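Local coordinates for protein purine nucleoside phosphorylase (Grouper iridovirus, PDB 3KHS) that probably catalyses the phosphorolysis of purine nucleosides, releasing the free base and ribose 1-phosphate in purine salvage, at residues R21-I35 with F100-A113. Sequence-based numbering, arbitrary orientation.
Sequences RPVLGIVCGSGLGKI and FKALGVKIVVLTNA. With PO4 (phosphate ion), chain G.
Where 24-28 gives way to the turn at Gly29, the hydroxyl of Thr111 takes the place of a backbone carbonyl: OG1 donates to Val27 O (3.0 Å) and accepts from Gly29 N (2.8 Å). With chi1 at 63°, OG1 sits between its own backbone N and carbonyl carbon and meets a lone pair of Val27 O in the carbonyl plane. Thr111 N donates to the same oxygen, giving it two donors. Leu32 CD1 lies 3.5 Å from Thr111 CB, and Ile35 CD1 reaches CG2 tip to tip. Upstream, regular parallel pairing joins 24-28 to 107-113, through Gly25 N to Ile107 O (2.7 Å), Val109 N to Gly25 O and Val27 N to Val109 O. These are neighbouring strands in the central mixed sheet of the PNP/MTAP phosphorylase fold, with 73-79 on the other side of 24-28. Leu24 CD1 packs on Ile107 CG2 (3.7 Å), whereas on the opposite face the Val27 and Leu110 side chains lie side by side, CG2 of the former 3.4 Å from CD1 of the latter. There Gly25, lacking a side chain, lets Phe100 CE2 approach its CA to 3.7 Å. Beyond Thr111 the type II turn Gly29-Leu32 and the continuing strand hold a phosphate ion: Ser30 N (2.8 Å) and Ala113 N both donate to its O1, and Ser30 OG bonds O4. Arg81, His83 and Ser217 complete this anion site, consistent with the phosphate pocket of the family.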
ATOM      1  N   ARG B  21     -33.003 -20.875   1.675  1.00 63.89           N
ATOM      2  CA  ARG B  21     -31.797 -20.102   1.846  1.00 60.78           C
ATOM      3  C   ARG B  21     -30.834 -20.535   0.751  1.00 56.07           C
ATOM      4  O   ARG B  21     -30.745 -21.714   0.425  1.00 51.69           O
ATOM      5  CB  ARG B  21     -31.185 -20.357   3.224  1.00 65.81           C
ATOM      6  CG  ARG B  21     -32.109 -20.020   4.393  1.00 70.01           C
ATOM      7  CD  ARG B  21     -31.323 -19.979   5.689  1.00 72.29           C
ATOM      8  NE  ARG B  21     -30.892 -18.619   6.027  1.00 81.89           N
ATOM      9  CZ  ARG B  21     -29.905 -18.323   6.877  1.00 84.35           C
ATOM     10  NH1 ARG B  21     -29.222 -19.292   7.485  1.00 83.71           N
ATOM     11  NH2 ARG B  21     -29.605 -17.053   7.138  1.00 79.18           N
ATOM     12  N   PRO B  22     -30.129 -19.574   0.140  1.00 52.99           N
ATOM     13  CA  PRO B  22     -29.171 -19.881  -0.919  1.00 49.20           C
ATOM     14  C   PRO B  22     -27.999 -20.675  -0.354  1.00 47.85           C
ATOM     15  O   PRO B  22     -27.575 -20.441   0.771  1.00 49.51           O
ATOM     16  CB  PRO B  22     -28.762 -18.500  -1.402  1.00 50.87           C
ATOM     17  CG  PRO B  22     -28.851 -17.683  -0.145  1.00 48.20           C
ATOM     18  CD  PRO B  22     -30.182 -18.123   0.381  1.00 53.15           C
ATOM     19  N   VAL B  23     -27.494 -21.634  -1.124  1.00 45.97           N
ATOM     20  CA  VAL B  23     -26.364 -22.441  -0.673  1.00 44.02           C
ATOM     21  C   VAL B  23     -25.127 -22.119  -1.535  1.00 44.54           C
ATOM     22  O   VAL B  23     -23.969 -22.355  -1.132  1.00 41.98           O
ATOM     23  CB  VAL B  23     -26.685 -23.959  -0.753  1.00 42.87           C
ATOM     24  CG1 VAL B  23     -27.105 -24.343  -2.166  1.00 42.23           C
ATOM     25  CG2 VAL B  23     -25.462 -24.773  -0.332  1.00 46.62           C
ATOM     26  N   LEU B  24     -25.384 -21.589  -2.728  1.00 38.39           N
ATOM     27  CA  LEU B  24     -24.313 -21.198  -3.627  1.00 40.99           C
ATOM     28  C   LEU B  24     -24.431 -19.718  -3.980  1.00 38.34           C
ATOM     29  O   LEU B  24     -25.525 -19.211  -4.257  1.00 42.30           O
ATOM     30  CB  LEU B  24     -24.332 -22.005  -4.926  1.00 41.75           C
ATOM     31  CG  LEU B  24     -23.270 -21.479  -5.908  1.00 39.66           C
ATOM     32  CD1 LEU B  24     -22.225 -22.530  -6.150  1.00 34.47           C
ATOM     33  CD2 LEU B  24     -23.923 -21.063  -7.187  1.00 38.17           C
ATOM     34  N   GLY B  25     -23.299 -19.030  -3.982  1.00 35.43           N
ATOM     35  CA  GLY B  25     -23.308 -17.614  -4.317  1.00 35.79           C
ATOM     36  C   GLY B  25     -22.552 -17.287  -5.598  1.00 34.47           C
ATOM     37  O   GLY B  25     -21.590 -17.956  -5.965  1.00 35.99           O
ATOM     38  N   ILE B  26     -22.982 -16.243  -6.288  1.00 36.22           N
ATOM     39  CA  ILE B  26     -22.329 -15.835  -7.526  1.00 39.57           C
ATOM     40  C   ILE B  26     -22.107 -14.323  -7.504  1.00 40.84           C
ATOM     41  O   ILE B  26     -22.996 -13.577  -7.105  1.00 41.35           O
ATOM     42  CB  ILE B  26     -23.197 -16.137  -8.790  1.00 41.12           C
ATOM     43  CG1 ILE B  26     -23.688 -17.583  -8.779  1.00 41.95           C
ATOM     44  CG2 ILE B  26     -22.383 -15.845 -10.073  1.00 27.12           C
ATOM     45  CD1 ILE B  26     -24.745 -17.859  -9.828  1.00 38.70           C
ATOM     46  N   VAL B  27     -20.924 -13.885  -7.938  1.00 41.92           N
ATOM     47  CA  VAL B  27     -20.593 -12.460  -8.013  1.00 36.15           C
ATOM     48  C   VAL B  27     -20.299 -12.211  -9.488  1.00 38.33           C
ATOM     49  O   VAL B  27     -19.363 -12.801 -10.029  1.00 40.71           O
ATOM     50  CB  VAL B  27     -19.300 -12.113  -7.225  1.00 32.61           C
ATOM     51  CG1 VAL B  27     -19.089 -10.585  -7.194  1.00 31.85           C
ATOM     52  CG2 VAL B  27     -19.372 -12.648  -5.830  1.00 22.68           C
ATOM     53  N   CYS B  28     -21.090 -11.364 -10.143  1.00 34.65           N
ATOM     54  CA  CYS B  28     -20.857 -11.054 -11.550  1.00 31.44           C
ATOM     55  C   CYS B  28     -19.907  -9.872 -11.728  1.00 39.67           C
ATOM     56  O   CYS B  28     -20.153  -8.766 -11.221  1.00 36.30           O
ATOM     57  CB  CYS B  28     -22.164 -10.710 -12.257  1.00 31.67           C
ATOM     58  SG  CYS B  28     -23.370 -12.007 -12.146  1.00 34.92           S
ATOM     59  N   GLY B  29     -18.834 -10.101 -12.474  1.00 39.61           N
ATOM     60  CA  GLY B  29     -17.882  -9.041 -12.718  1.00 42.10           C
ATOM     61  C   GLY B  29     -18.348  -8.080 -13.787  1.00 41.37           C
ATOM     62  O   GLY B  29     -19.531  -8.069 -14.143  1.00 41.96           O
ATOM     63  N   SER B  30     -17.417  -7.286 -14.315  1.00 38.23           N
ATOM     64  CA  SER B  30     -17.775  -6.312 -15.345  1.00 44.43           C
ATOM     65  C   SER B  30     -18.293  -6.913 -16.651  1.00 44.33           C
ATOM     66  O   SER B  30     -17.611  -7.721 -17.280  1.00 41.88           O
ATOM     67  CB  SER B  30     -16.588  -5.398 -15.642  1.00 44.69           C
ATOM     68  OG  SER B  30     -16.290  -4.630 -14.505  1.00 34.96           O
ATOM     69  N   GLY B  31     -19.499  -6.492 -17.044  1.00 44.00           N
ATOM     70  CA  GLY B  31     -20.124  -6.976 -18.263  1.00 43.94           C
ATOM     71  C   GLY B  31     -20.606  -8.421 -18.195  1.00 46.02           C
ATOM     72  O   GLY B  31     -21.040  -8.986 -19.201  1.00 46.83           O
ATOM     73  N   LEU B  32     -20.543  -9.023 -17.015  1.00 44.34           N
ATOM     74  CA  LEU B  32     -20.959 -10.409 -16.864  1.00 47.63           C
ATOM     75  C   LEU B  32     -22.309 -10.546 -16.143  1.00 49.10           C
ATOM     76  O   LEU B  32     -22.619 -11.588 -15.570  1.00 51.49           O
ATOM     77  CB  LEU B  32     -19.856 -11.161 -16.116  1.00 42.72           C
ATOM     78  CG  LEU B  32     -18.504 -11.060 -16.823  1.00 40.25           C
ATOM     79  CD1 LEU B  32     -17.405 -11.700 -15.967  1.00 35.21           C
ATOM     80  CD2 LEU B  32     -18.611 -11.752 -18.196  1.00 35.31           C
ATOM     81  N   GLY B  33     -23.104  -9.483 -16.182  1.00 53.08           N
ATOM     82  CA  GLY B  33     -24.410  -9.490 -15.543  1.00 53.31           C
ATOM     83  C   GLY B  33     -25.363 -10.562 -16.045  1.00 54.22           C
ATOM     84  O   GLY B  33     -26.036 -11.229 -15.257  1.00 56.26           O
ATOM     85  N   LYS B  34     -25.428 -10.733 -17.357  1.00 53.21           N
ATOM     86  CA  LYS B  34     -26.319 -11.723 -17.952  1.00 55.68           C
ATOM     87  C   LYS B  34     -26.349 -13.050 -17.188  1.00 51.55           C
ATOM     88  O   LYS B  34     -27.341 -13.753 -17.220  1.00 54.62           O
ATOM     89  CB  LYS B  34     -25.917 -11.973 -19.410  1.00 59.44           C
ATOM     90  CG  LYS B  34     -26.069 -10.771 -20.334  1.00 63.10           C
ATOM     91  CD  LYS B  34     -27.440 -10.721 -21.013  1.00 71.03           C
ATOM     92  CE  LYS B  34     -27.514  -9.558 -22.019  1.00 74.29           C
ATOM     93  NZ  LYS B  34     -28.800  -9.491 -22.801  1.00 75.69           N
ATOM     94  N   ILE B  35     -25.263 -13.384 -16.504  1.00 49.38           N
ATOM     95  CA  ILE B  35     -25.192 -14.624 -15.754  1.00 50.42           C
ATOM     96  C   ILE B  35     -26.404 -14.775 -14.836  1.00 53.31           C
ATOM     97  O   ILE B  35     -26.880 -15.883 -14.594  1.00 53.71           O
ATOM     98  CB  ILE B  35     -23.928 -14.664 -14.859  1.00 50.04           C
ATOM     99  CG1 ILE B  35     -22.660 -14.553 -15.694  1.00 44.88           C
ATOM    100  CG2 ILE B  35     -23.898 -15.950 -14.055  1.00 53.18           C
ATOM    101  CD1 ILE B  35     -21.384 -14.729 -14.866  1.00 50.28           C
ATOM    102  N   PHE B 100     -23.196 -13.025   2.382  1.00 35.97           N
ATOM    103  CA  PHE B 100     -23.310 -14.345   1.774  1.00 37.62           C
ATOM    104  C   PHE B 100     -23.157 -15.407   2.852  1.00 37.64           C
ATOM    105  O   PHE B 100     -23.956 -16.320   2.933  1.00 43.20           O
ATOM    106  CB  PHE B 100     -22.214 -14.569   0.727  1.00 35.18           C
ATOM    107  CG  PHE B 100     -22.608 -14.173  -0.679  1.00 29.61           C
ATOM    108  CD1 PHE B 100     -23.585 -13.223  -0.903  1.00 31.29           C
ATOM    109  CD2 PHE B 100     -21.949 -14.708  -1.764  1.00 25.61           C
ATOM    110  CE1 PHE B 100     -23.890 -12.816  -2.164  1.00 33.69           C
ATOM    111  CE2 PHE B 100     -22.247 -14.303  -3.056  1.00 21.87           C
ATOM    112  CZ  PHE B 100     -23.211 -13.361  -3.258  1.00 32.62           C
ATOM    113  N   LYS B 101     -22.126 -15.288   3.679  1.00 37.45           N
ATOM    114  CA  LYS B 101     -21.898 -16.260   4.735  1.00 39.36           C
ATOM    115  C   LYS B 101     -23.091 -16.336   5.690  1.00 43.75           C
ATOM    116  O   LYS B 101     -23.582 -17.421   6.003  1.00 38.96           O
ATOM    117  CB  LYS B 101     -20.653 -15.906   5.544  1.00 39.53           C
ATOM    118  CG  LYS B 101     -20.343 -16.876   6.685  1.00 42.22           C
ATOM    119  CD  LYS B 101     -19.604 -16.171   7.800  1.00 47.67           C
ATOM    120  CE  LYS B 101     -18.770 -17.130   8.648  1.00 51.39           C
ATOM    121  NZ  LYS B 101     -19.507 -18.369   8.959  1.00 44.06           N
ATOM    122  N   ALA B 102     -23.541 -15.171   6.145  1.00 43.52           N
ATOM    123  CA  ALA B 102     -24.667 -15.070   7.059  1.00 47.90           C
ATOM    124  C   ALA B 102     -25.928 -15.689   6.473  1.00 47.00           C
ATOM    125  O   ALA B 102     -26.816 -16.072   7.208  1.00 47.20           O
ATOM    126  CB  ALA B 102     -24.924 -13.595   7.402  1.00 50.77           C
ATOM    127  N   LEU B 103     -26.002 -15.752   5.147  1.00 47.19           N
ATOM    128  CA  LEU B 103     -27.152 -16.327   4.450  1.00 45.75           C
ATOM    129  C   LEU B 103     -27.052 -17.843   4.396  1.00 46.45           C
ATOM    130  O   LEU B 103     -28.008 -18.511   4.018  1.00 46.49           O
ATOM    131  CB  LEU B 103     -27.221 -15.838   3.005  1.00 39.12           C
ATOM    132  CG  LEU B 103     -27.731 -14.453   2.669  1.00 32.96           C
ATOM    133  CD1 LEU B 103     -27.564 -14.229   1.182  1.00 35.23           C
ATOM    134  CD2 LEU B 103     -29.178 -14.332   3.052  1.00 27.59           C
ATOM    135  N   GLY B 104     -25.884 -18.374   4.746  1.00 48.02           N
ATOM    136  CA  GLY B 104     -25.686 -19.811   4.704  1.00 45.18           C
ATOM    137  C   GLY B 104     -25.012 -20.312   3.434  1.00 47.28           C
ATOM    138  O   GLY B 104     -24.982 -21.525   3.190  1.00 43.13           O
ATOM    139  N   VAL B 105     -24.468 -19.399   2.622  1.00 44.86           N
ATOM    140  CA  VAL B 105     -23.797 -19.829   1.402  1.00 43.87           C
ATOM    141  C   VAL B 105     -22.565 -20.653   1.741  1.00 41.38           C
ATOM    142  O   VAL B 105     -21.834 -20.353   2.668  1.00 38.13           O
ATOM    143  CB  VAL B 105     -23.375 -18.661   0.501  1.00 41.75           C
ATOM    144  CG1 VAL B 105     -22.625 -19.209  -0.705  1.00 36.72           C
ATOM    145  CG2 VAL B 105     -24.599 -17.902   0.019  1.00 38.58           C
ATOM    146  N   LYS B 106     -22.349 -21.717   0.981  1.00 48.84           N
ATOM    147  CA  LYS B 106     -21.203 -22.586   1.224  1.00 47.63           C
ATOM    148  C   LYS B 106     -20.152 -22.487   0.133  1.00 41.26           C
ATOM    149  O   LYS B 106     -18.977 -22.681   0.392  1.00 38.71           O
ATOM    150  CB  LYS B 106     -21.681 -24.035   1.414  1.00 47.33           C
ATOM    151  CG  LYS B 106     -22.319 -24.239   2.774  1.00 53.96           C
ATOM    152  CD  LYS B 106     -23.032 -25.576   2.846  1.00 69.65           C
ATOM    153  CE  LYS B 106     -23.679 -25.824   4.215  1.00 72.66           C
ATOM    154  NZ  LYS B 106     -24.277 -27.206   4.310  1.00 75.03           N
ATOM    155  N   ILE B 107     -20.586 -22.157  -1.075  1.00 40.48           N
ATOM    156  CA  ILE B 107     -19.670 -22.025  -2.196  1.00 42.88           C
ATOM    157  C   ILE B 107     -19.921 -20.708  -2.917  1.00 39.47           C
ATOM    158  O   ILE B 107     -21.073 -20.314  -3.121  1.00 37.14           O
ATOM    159  CB  ILE B 107     -19.852 -23.180  -3.192  1.00 43.73           C
ATOM    160  CG1 ILE B 107     -19.511 -24.509  -2.508  1.00 43.62           C
ATOM    161  CG2 ILE B 107     -18.986 -22.944  -4.421  1.00 42.27           C
ATOM    162  CD1 ILE B 107     -19.906 -25.742  -3.331  1.00 44.64           C
ATOM    163  N   VAL B 108     -18.847 -20.013  -3.274  1.00 34.65           N
ATOM    164  CA  VAL B 108     -18.997 -18.752  -3.988  1.00 34.24           C
ATOM    165  C   VAL B 108     -18.242 -18.802  -5.329  1.00 33.78           C
ATOM    166  O   VAL B 108     -17.069 -19.175  -5.384  1.00 32.34           O
ATOM    167  CB  VAL B 108     -18.481 -17.571  -3.145  1.00 36.13           C
ATOM    168  CG1 VAL B 108     -18.514 -16.268  -3.966  1.00 31.08           C
ATOM    169  CG2 VAL B 108     -19.324 -17.424  -1.875  1.00 36.67           C
ATOM    170  N   VAL B 109     -18.934 -18.453  -6.412  1.00 36.46           N
ATOM    171  CA  VAL B 109     -18.331 -18.446  -7.749  1.00 30.47           C
ATOM    172  C   VAL B 109     -18.210 -16.967  -8.166  1.00 34.44           C
ATOM    173  O   VAL B 109     -19.226 -16.284  -8.369  1.00 35.10           O
ATOM    174  CB  VAL B 109     -19.225 -19.168  -8.792  1.00 31.91           C
ATOM    175  CG1 VAL B 109     -18.543 -19.141 -10.171  1.00 32.49           C
ATOM    176  CG2 VAL B 109     -19.504 -20.629  -8.376  1.00 27.09           C
ATOM    177  N   LEU B 110     -16.973 -16.489  -8.293  1.00 29.53           N
ATOM    178  CA  LEU B 110     -16.691 -15.101  -8.665  1.00 31.28           C
ATOM    179  C   LEU B 110     -16.206 -14.990 -10.110  1.00 29.52           C
ATOM    180  O   LEU B 110     -15.497 -15.855 -10.605  1.00 34.75           O
ATOM    181  CB  LEU B 110     -15.573 -14.515  -7.791  1.00 31.39           C
ATOM    182  CG  LEU B 110     -15.357 -14.550  -6.263  1.00 36.41           C
ATOM    183  CD1 LEU B 110     -16.114 -13.457  -5.590  1.00 29.30           C
ATOM    184  CD2 LEU B 110     -15.700 -15.908  -5.708  1.00 31.61           C
ATOM    185  N   THR B 111     -16.582 -13.914 -10.775  1.00 31.11           N
ATOM    186  CA  THR B 111     -16.142 -13.657 -12.133  1.00 32.18           C
ATOM    187  C   THR B 111     -15.656 -12.208 -12.181  1.00 34.76           C
ATOM    188  O   THR B 111     -16.047 -11.386 -11.332  1.00 36.53           O
ATOM    189  CB  THR B 111     -17.286 -13.807 -13.142  1.00 32.08           C
ATOM    190  OG1 THR B 111     -18.300 -12.831 -12.865  1.00 29.14           O
ATOM    191  CG2 THR B 111     -17.860 -15.213 -13.094  1.00 32.79           C
ATOM    192  N   ASN B 112     -14.789 -11.902 -13.146  1.00 32.01           N
ATOM    193  CA  ASN B 112     -14.301 -10.537 -13.321  1.00 31.03           C
ATOM    194  C   ASN B 112     -13.713 -10.415 -14.708  1.00 34.28           C
ATOM    195  O   ASN B 112     -13.521 -11.413 -15.405  1.00 36.88           O
ATOM    196  CB  ASN B 112     -13.247 -10.179 -12.278  1.00 29.60           C
ATOM    197  CG  ASN B 112     -11.971 -11.006 -12.400  1.00 28.56           C
ATOM    198  OD1 ASN B 112     -11.411 -11.150 -13.486  1.00 37.02           O
ATOM    199  ND2 ASN B 112     -11.486 -11.520 -11.278  1.00 26.79           N
ATOM    200  N   ALA B 113     -13.461  -9.181 -15.113  1.00 32.93           N
ATOM    201  CA  ALA B 113     -12.851  -8.886 -16.398  1.00 32.06           C
ATOM    202  C   ALA B 113     -11.445  -8.456 -15.985  1.00 35.51           C
ATOM    203  O   ALA B 113     -11.291  -7.672 -15.042  1.00 31.63           O
ATOM    204  CB  ALA B 113     -13.585  -7.735 -17.083  1.00 28.03           C
TER
HETATM  205  P   PO4 G 291     -14.336  -6.426 -12.276  1.00 37.50           P
HETATM  206  O1  PO4 G 291     -14.881  -7.470 -13.185  1.00 37.10           O
HETATM  207  O2  PO4 G 291     -15.292  -6.193 -11.147  1.00 35.50           O
HETATM  208  O3  PO4 G 291     -13.029  -6.873 -11.711  1.00 36.46           O
HETATM  209  O4  PO4 G 291     -14.143  -5.165 -13.042  1.00 39.15           O